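Local coordinates for protein TRAP dicarboxylate transporter, DctP subunit (Sulfurospirillum deleyianum, PDB 4OVS) that probably serves as the periplasmic solute-binding component of a TRAP transporter, capturing succinate for uptake into the cell, at residues 107-112 and 323-328; 96-101 and 133-138. All coordinates share one frame; numbering follows the deposited sequence.

Interaction 1 (107-112 and 323-328); sequences PFIFRD and DLIKKV
Ile109 and Val328 meet across a loop-to-helix contact of the TRAP-type (DctP) solute-binding fold, in which helix 317-330, close to the C terminus, lies against the irregular segment that leads into helix 113-120. Their side chains run at about a right angle to each other, so that the ethyl arm of the isoleucine is laid across a methyl of the valine: Ile109 CG1 is 3.6 Å from Val328 CG1. The ethyl arm extends away from the backbone N of its own residue (chi1 -172°), and its far end, CD1, reaches one turn back along the helix to Ile325. These two isoleucines also cross nearly perpendicularly. Because CD1 touches residues three apart, the case illustrates how a branched side chain, laid across a helix, can span a whole turn. The Phe110 ring adds a looser, oblique approach to the same valine, with CE1 4.5 Å from Val328 CG1.

All four touching residues are buried, and the contact between them is wholly apolar. Polar links secure its margins: Arg111 NH2 bonds to the carbonyl O of Val331, and His115 NE2 to that of Val328, while Asp112 OD1 caps helix 113-120 through the N of His115. Leu116 and Val119 of that helix also pack on the Phe110 side chain. At the bridging arm itself, Ile109 CD1 stands 4.0 Å from both Val328 CG1 and Ile325 CG2.

Interaction 2 (96-101 and 133-138); sequences SLVPEM and SKKGFV
Lys135 and Phe137 receive Leu97 and Val98 where helix 123-134 gives way to strand 137-152, a helix-to-strand connection covered by the loop that leads toward helix 113-120. Ser133, in the last turn of the helix, turns its hydroxyl back to the carbonyl O of Lys129, and its own carbonyl O accepts a weak bond from Gly136 N as the chain leaves the helix.

Lys135 comes next and makes its contact with methylenes. Its chain is folded at both chi2 (-62°) and chi3 (-57°), which curls it over the backbone of the loop; CG, CD and CE all line up beside one carbonyl oxygen, the nearest being CE at 3.8 Å from Leu97 O. CG is shared with the valine, lying 4.0 Å from Val98 CG2, and the two side chains lie at a slant to one another. The carbonyl O of Lys135 accepts a hydrogen bond from Lys80 NZ, which ties the turn to helix 75-81.

Gly136 carries the chain round with a positive phi of 91°. The side chain of Phe137 then sets out toward the loop, and its CE2 is met by Leu97 CD1 at 3.7 Å. The leucine lies about at right angles to the phenylalanine side chain and meets the ring obliquely, through one methyl. Leu79 and Ile239 also pack on the Phe137 side chain. Val138, the next residue, pairs through its backbone with Met240 of strand 233-241.

Lys93, a succinate-binding residue, lies a few residues earlier in the same loop, its side chain about 8 Å from that of Leu97. Apart from the carbonyl of Leu97, the surfaces that meet are hydrocarbon. The ammonium of Lys135 takes no part between the two segments, so the joint probably rests on shape and hydrophobic burial rather than on charge.

Followed from the N terminus, the chain passes, after its first strands and helices, through 96-101 and 107-112, both in the long loop between strand 86-87 and helix 113-120. Interaction 2 closes the shorter circuit, returning at 133-138 after 31 intervening residues that include helix 113-120 and most of helix 123-134. Interaction 1 closes only at 323-328, after 210 residues and near the C terminus. The segments alternate along the chain, so the two closures cross and neither nests in the other. Their centres lie 20 Å apart, yet Leu324 CD2 packs 4.3 Å from Glu100 CB. One loop is thus tied both to the connection between helix 123-134 and strand 137-152 and to helix 317-330.

Interaction 1 (107-112 and 323-328)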
ATOM      1  N   PRO A 107       3.077  13.483  -1.167  1.00 34.95           N
ATOM      2  CA  PRO A 107       3.269  13.393  -2.618  1.00 37.06           C
ATOM      3  C   PRO A 107       4.688  13.750  -3.066  1.00 37.69           C
ATOM      4  O   PRO A 107       5.228  14.762  -2.676  1.00 34.11           O
ATOM      5  CB  PRO A 107       2.230  14.361  -3.178  1.00 35.02           C
ATOM      6  CG  PRO A 107       1.764  15.187  -2.029  1.00 39.64           C
ATOM      7  CD  PRO A 107       1.960  14.355  -0.796  1.00 39.08           C
ATOM      8  N   PHE A 108       5.289  12.865  -3.856  1.00 31.19           N
ATOM      9  CA  PHE A 108       6.628  13.061  -4.393  1.00 28.58           C
ATOM     10  C   PHE A 108       7.757  13.039  -3.367  1.00 30.07           C
ATOM     11  O   PHE A 108       8.849  13.491  -3.670  1.00 37.51           O
ATOM     12  CB  PHE A 108       6.713  14.349  -5.199  1.00 30.53           C
ATOM     13  CG  PHE A 108       5.863  14.326  -6.431  1.00 33.70           C
ATOM     14  CD1 PHE A 108       6.315  13.717  -7.583  1.00 31.02           C
ATOM     15  CD2 PHE A 108       4.600  14.877  -6.423  1.00 33.02           C
ATOM     16  CE1 PHE A 108       5.530  13.664  -8.729  1.00 33.38           C
ATOM     17  CE2 PHE A 108       3.798  14.838  -7.578  1.00 34.16           C
ATOM     18  CZ  PHE A 108       4.268  14.229  -8.729  1.00 30.05           C
ATOM     19  N   ILE A 109       7.525  12.467  -2.191  1.00 34.06           N
ATOM     20  CA  ILE A 109       8.575  12.409  -1.170  1.00 35.33           C
ATOM     21  C   ILE A 109       9.719  11.442  -1.570  1.00 31.67           C
ATOM     22  O   ILE A 109      10.892  11.689  -1.297  1.00 27.95           O
ATOM     23  CB  ILE A 109       7.989  12.076   0.244  1.00 34.74           C
ATOM     24  CG1 ILE A 109       9.069  12.205   1.328  1.00 35.86           C
ATOM     25  CG2 ILE A 109       7.434  10.686   0.305  1.00 36.11           C
ATOM     26  CD1 ILE A 109       9.026  13.479   2.106  1.00 39.28           C
ATOM     27  N   PHE A 110       9.385  10.352  -2.250  1.00 24.23           N
ATOM     28  CA  PHE A 110      10.398   9.368  -2.657  1.00 28.68           C
ATOM     29  C   PHE A 110      10.766   9.571  -4.139  1.00 32.18           C
ATOM     30  O   PHE A 110       9.870   9.558  -4.996  1.00 27.58           O
ATOM     31  CB  PHE A 110       9.904   7.922  -2.453  1.00 25.66           C
ATOM     32  CG  PHE A 110       9.679   7.525  -1.000  1.00 26.98           C
ATOM     33  CD1 PHE A 110      10.752   7.382  -0.117  1.00 31.03           C
ATOM     34  CD2 PHE A 110       8.419   7.297  -0.517  1.00 27.26           C
ATOM     35  CE1 PHE A 110      10.545   7.022   1.224  1.00 27.98           C
ATOM     36  CE2 PHE A 110       8.204   6.951   0.816  1.00 32.38           C
ATOM     37  CZ  PHE A 110       9.279   6.819   1.695  1.00 29.02           C
ATOM     38  N   ARG A 111      12.063   9.722  -4.438  1.00 32.82           N
ATOM     39  CA  ARG A 111      12.555  10.017  -5.783  1.00 30.62           C
ATOM     40  C   ARG A 111      12.527   8.805  -6.663  1.00 32.67           C
ATOM     41  O   ARG A 111      12.411   8.931  -7.875  1.00 36.45           O
ATOM     42  CB  ARG A 111      14.007  10.467  -5.748  1.00 33.32           C
ATOM     43  CG  ARG A 111      14.280  11.678  -4.948  1.00 33.57           C
ATOM     44  CD  ARG A 111      15.686  12.161  -5.188  1.00 37.80           C
ATOM     45  NE  ARG A 111      16.714  11.207  -4.777  1.00 35.63           N
ATOM     46  CZ  ARG A 111      17.095  10.999  -3.515  1.00 41.45           C
ATOM     47  NH1 ARG A 111      16.516  11.644  -2.504  1.00 41.22           N
ATOM     48  NH2 ARG A 111      18.060  10.126  -3.251  1.00 42.00           N
ATOM     49  N   ASP A 112      12.682   7.629  -6.066  1.00 27.17           N
ATOM     50  CA  ASP A 112      12.785   6.395  -6.824  1.00 23.86           C
ATOM     51  C   ASP A 112      12.943   5.275  -5.823  1.00 27.71           C
ATOM     52  O   ASP A 112      12.857   5.528  -4.619  1.00 31.12           O
ATOM     53  CB  ASP A 112      13.918   6.445  -7.855  1.00 27.22           C
ATOM     54  CG  ASP A 112      15.234   6.909  -7.275  1.00 34.23           C
ATOM     55  OD1 ASP A 112      15.478   6.733  -6.064  1.00 35.47           O
ATOM     56  OD2 ASP A 112      16.064   7.440  -8.036  1.00 33.26           O
ATOM     57  N   ASP A 323      11.449  18.044  10.880  1.00 48.45           N
ATOM     58  CA  ASP A 323      12.793  17.516  10.750  1.00 48.40           C
ATOM     59  C   ASP A 323      12.760  16.067  10.270  1.00 46.33           C
ATOM     60  O   ASP A 323      13.743  15.557   9.737  1.00 42.78           O
ATOM     61  CB  ASP A 323      13.572  17.683  12.061  1.00 54.32           C
ATOM     62  CG  ASP A 323      13.948  19.148  12.331  1.00 60.87           C
ATOM     63  OD1 ASP A 323      14.319  19.876  11.362  1.00 59.65           O
ATOM     64  OD2 ASP A 323      13.850  19.579  13.505  1.00 63.95           O
ATOM     65  N   LEU A 324      11.622  15.405  10.429  1.00 43.90           N
ATOM     66  CA  LEU A 324      11.502  14.031   9.962  1.00 42.87           C
ATOM     67  C   LEU A 324      11.390  14.092   8.439  1.00 43.28           C
ATOM     68  O   LEU A 324      12.083  13.367   7.733  1.00 42.39           O
ATOM     69  CB  LEU A 324      10.313  13.344  10.627  1.00 43.29           C
ATOM     70  CG  LEU A 324      10.024  11.862  10.373  1.00 47.28           C
ATOM     71  CD1 LEU A 324      11.283  11.018  10.400  1.00 41.52           C
ATOM     72  CD2 LEU A 324       9.042  11.342  11.419  1.00 51.37           C
ATOM     73  N   ILE A 325      10.557  14.996   7.934  1.00 44.74           N
ATOM     74  CA  ILE A 325      10.383  15.154   6.477  1.00 40.12           C
ATOM     75  C   ILE A 325      11.729  15.529   5.840  1.00 44.70           C
ATOM     76  O   ILE A 325      12.056  15.085   4.756  1.00 45.92           O
ATOM     77  CB  ILE A 325       9.371  16.282   6.138  1.00 42.70           C
ATOM     78  CG1 ILE A 325       7.943  15.887   6.512  1.00 41.66           C
ATOM     79  CG2 ILE A 325       9.391  16.591   4.662  1.00 40.89           C
ATOM     80  CD1 ILE A 325       6.974  17.058   6.505  1.00 42.63           C
ATOM     81  N   LYS A 326      12.516  16.345   6.541  1.00 45.16           N
ATOM     82  CA  LYS A 326      13.807  16.805   6.017  1.00 48.61           C
ATOM     83  C   LYS A 326      14.849  15.696   5.996  1.00 45.34           C
ATOM     84  O   LYS A 326      15.643  15.603   5.062  1.00 43.37           O
ATOM     85  CB  LYS A 326      14.327  18.027   6.804  1.00 49.82           C
ATOM     86  CG  LYS A 326      13.717  19.350   6.332  1.00 52.15           C
ATOM     87  CD  LYS A 326      14.242  20.570   7.089  1.00 57.66           C
ATOM     88  CE  LYS A 326      13.290  21.769   6.925  1.00 61.05           C
ATOM     89  NZ  LYS A 326      12.830  22.013   5.501  1.00 61.32           N
ATOM     90  N   LYS A 327      14.841  14.854   7.019  1.00 43.07           N
ATOM     91  CA  LYS A 327      15.690  13.673   7.031  1.00 43.02           C
ATOM     92  C   LYS A 327      15.448  12.823   5.796  1.00 41.71           C
ATOM     93  O   LYS A 327      16.393  12.368   5.161  1.00 39.13           O
ATOM     94  CB  LYS A 327      15.395  12.825   8.257  1.00 49.07           C
ATOM     95  CG  LYS A 327      16.625  12.505   9.092  1.00 51.31           C
ATOM     96  CD  LYS A 327      16.301  11.596  10.273  1.00 47.86           C
ATOM     97  CE  LYS A 327      15.491  12.322  11.319  1.00 55.95           C
ATOM     98  NZ  LYS A 327      16.128  12.210  12.682  1.00 57.80           N
ATOM     99  N   VAL A 328      14.176  12.588   5.474  1.00 40.91           N
ATOM    100  CA  VAL A 328      13.842  11.821   4.278  1.00 39.59           C
ATOM    101  C   VAL A 328      14.338  12.531   3.044  1.00 38.59           C
ATOM    102  O   VAL A 328      14.937  11.912   2.183  1.00 38.22           O
ATOM    103  CB  VAL A 328      12.350  11.590   4.103  1.00 39.43           C
ATOM    104  CG1 VAL A 328      12.103  10.936   2.746  1.00 38.87           C
ATOM    105  CG2 VAL A 328      11.826  10.705   5.206  1.00 37.29           C
TER

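Interaction 2 (96-101 and 133-138)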
ATOM      1  N   SER A  96      -3.921   6.614  11.814  1.00 42.88           N
ATOM      2  CA  SER A  96      -4.677   7.013  12.991  1.00 42.10           C
ATOM      3  C   SER A  96      -3.970   6.611  14.301  1.00 44.69           C
ATOM      4  O   SER A  96      -4.071   7.330  15.266  1.00 49.93           O
ATOM      5  CB  SER A  96      -6.111   6.480  12.966  1.00 47.68           C
ATOM      6  OG  SER A  96      -6.164   5.066  13.072  1.00 53.09           O
ATOM      7  N   LEU A  97      -3.270   5.473  14.324  1.00 38.00           N
ATOM      8  CA  LEU A  97      -2.489   5.012  15.476  1.00 40.78           C
ATOM      9  C   LEU A  97      -1.163   5.735  15.566  1.00 41.67           C
ATOM     10  O   LEU A  97      -0.686   6.062  16.660  1.00 40.52           O
ATOM     11  CB  LEU A  97      -2.184   3.512  15.323  1.00 43.08           C
ATOM     12  CG  LEU A  97      -3.455   2.703  15.113  1.00 44.95           C
ATOM     13  CD1 LEU A  97      -3.162   1.227  14.915  1.00 49.88           C
ATOM     14  CD2 LEU A  97      -4.401   2.914  16.269  1.00 43.42           C
ATOM     15  N   VAL A  98      -0.538   5.921  14.404  1.00 38.24           N
ATOM     16  CA  VAL A  98       0.767   6.581  14.310  1.00 37.49           C
ATOM     17  C   VAL A  98       0.765   7.647  13.233  1.00 40.97           C
ATOM     18  O   VAL A  98       1.139   7.376  12.076  1.00 38.59           O
ATOM     19  CB  VAL A  98       1.890   5.604  13.971  1.00 35.11           C
ATOM     20  CG1 VAL A  98       3.215   6.355  13.843  1.00 29.74           C
ATOM     21  CG2 VAL A  98       1.990   4.504  15.026  1.00 37.86           C
ATOM     22  N   PRO A  99       0.333   8.861  13.597  1.00 39.81           N
ATOM     23  CA  PRO A  99       0.242   9.983  12.662  1.00 38.52           C
ATOM     24  C   PRO A  99       1.465  10.149  11.786  1.00 37.10           C
ATOM     25  O   PRO A  99       1.323  10.470  10.592  1.00 39.91           O
ATOM     26  CB  PRO A  99       0.062  11.183  13.580  1.00 44.20           C
ATOM     27  CG  PRO A  99      -0.679  10.637  14.759  1.00 43.92           C
ATOM     28  CD  PRO A  99      -0.277   9.180  14.897  1.00 42.47           C
ATOM     29  N   GLU A 100       2.645   9.892  12.337  1.00 38.34           N
ATOM     30  CA  GLU A 100       3.890  10.141  11.611  1.00 39.07           C
ATOM     31  C   GLU A 100       4.053   9.241  10.384  1.00 34.08           C
ATOM     32  O   GLU A 100       4.817   9.558   9.474  1.00 32.43           O
ATOM     33  CB  GLU A 100       5.121   9.992  12.537  1.00 40.30           C
ATOM     34  CG  GLU A 100       5.185  11.000  13.670  1.00 42.08           C
ATOM     35  CD  GLU A 100       4.429  10.542  14.905  1.00 46.11           C
ATOM     36  OE1 GLU A 100       4.777  10.959  16.037  1.00 44.84           O
ATOM     37  OE2 GLU A 100       3.473   9.763  14.742  1.00 43.80           O
HETATM   38  N   MSE A 101       3.357   8.113  10.366  1.00 38.53           N
HETATM   39  CA  MSE A 101       3.456   7.223   9.217  1.00 35.01           C
HETATM   40  C   MSE A 101       2.969   7.952   7.960  1.00 36.09           C
HETATM   41  O   MSE A 101       3.227   7.514   6.840  1.00 31.76           O
HETATM   42  CB  MSE A 101       2.646   5.962   9.434  1.00 39.91           C
HETATM   43  CG  MSE A 101       2.935   4.869   8.416  1.00 40.70           C
HETATM   44 SE   MSE A 101       4.629   3.954   8.711  1.00 47.45          SE
HETATM   45  CE  MSE A 101       4.125   3.099  10.369  1.00 42.74           C
ATOM     46  N   SER A 133       5.395  -0.431  17.144  1.00 38.51           N
ATOM     47  CA  SER A 133       5.631  -1.360  18.226  1.00 45.10           C
ATOM     48  C   SER A 133       5.051  -0.854  19.553  1.00 44.37           C
ATOM     49  O   SER A 133       4.578  -1.647  20.349  1.00 41.07           O
ATOM     50  CB  SER A 133       7.127  -1.635  18.365  1.00 47.11           C
ATOM     51  OG  SER A 133       7.600  -2.237  17.169  1.00 49.20           O
ATOM     52  N   LYS A 134       5.079   0.452  19.792  1.00 41.74           N
ATOM     53  CA  LYS A 134       4.580   0.971  21.070  1.00 44.55           C
ATOM     54  C   LYS A 134       3.059   0.955  21.171  1.00 44.04           C
ATOM     55  O   LYS A 134       2.531   0.929  22.269  1.00 39.67           O
ATOM     56  CB  LYS A 134       5.057   2.402  21.331  1.00 44.35           C
ATOM     57  CG  LYS A 134       6.539   2.548  21.521  1.00 46.95           C
ATOM     58  CD  LYS A 134       6.882   3.985  21.864  1.00 53.74           C
ATOM     59  CE  LYS A 134       6.258   4.967  20.869  1.00 57.71           C
ATOM     60  NZ  LYS A 134       6.903   6.327  20.885  1.00 61.07           N
ATOM     61  N   LYS A 135       2.362   1.000  20.032  1.00 36.48           N
ATOM     62  CA  LYS A 135       0.905   0.983  20.035  1.00 38.79           C
ATOM     63  C   LYS A 135       0.345  -0.442  20.053  1.00 39.47           C
ATOM     64  O   LYS A 135      -0.812  -0.655  19.723  1.00 46.40           O
ATOM     65  CB  LYS A 135       0.360   1.695  18.798  1.00 42.89           C
ATOM     66  CG  LYS A 135       0.922   3.083  18.560  1.00 48.15           C
ATOM     67  CD  LYS A 135       0.609   4.037  19.684  1.00 48.62           C
ATOM     68  CE  LYS A 135      -0.882   4.129  19.904  1.00 49.13           C
ATOM     69  NZ  LYS A 135      -1.207   5.164  20.910  1.00 54.35           N
ATOM     70  N   GLY A 136       1.176  -1.423  20.371  1.00 39.46           N
ATOM     71  CA  GLY A 136       0.679  -2.766  20.622  1.00 44.48           C
ATOM     72  C   GLY A 136       0.614  -3.723  19.447  1.00 39.86           C
ATOM     73  O   GLY A 136      -0.286  -4.553  19.389  1.00 39.08           O
ATOM     74  N   PHE A 137       1.558  -3.615  18.509  1.00 38.28           N
ATOM     75  CA  PHE A 137       1.718  -4.607  17.444  1.00 31.74           C
ATOM     76  C   PHE A 137       3.151  -5.050  17.385  1.00 37.77           C
ATOM     77  O   PHE A 137       4.044  -4.336  17.818  1.00 41.92           O
ATOM     78  CB  PHE A 137       1.320  -4.028  16.079  1.00 31.43           C
ATOM     79  CG  PHE A 137      -0.117  -3.650  15.998  1.00 32.58           C
ATOM     80  CD1 PHE A 137      -1.079  -4.619  15.843  1.00 30.77           C
ATOM     81  CD2 PHE A 137      -0.516  -2.327  16.126  1.00 33.91           C
ATOM     82  CE1 PHE A 137      -2.410  -4.282  15.787  1.00 33.23           C
ATOM     83  CE2 PHE A 137      -1.834  -1.991  16.084  1.00 35.99           C
ATOM     84  CZ  PHE A 137      -2.791  -2.970  15.904  1.00 38.57           C
ATOM     85  N   VAL A 138       3.394  -6.237  16.855  1.00 30.58           N
ATOM     86  CA  VAL A 138       4.755  -6.632  16.591  1.00 28.21           C
ATOM     87  C   VAL A 138       5.063  -6.231  15.148  1.00 27.16           C
ATOM     88  O   VAL A 138       4.507  -6.795  14.218  1.00 28.68           O
ATOM     89  CB  VAL A 138       4.929  -8.124  16.713  1.00 32.39           C
ATOM     90  CG1 VAL A 138       6.411  -8.486  16.612  1.00 34.56           C
ATOM     91  CG2 VAL A 138       4.298  -8.597  17.982  1.00 35.42           C
TER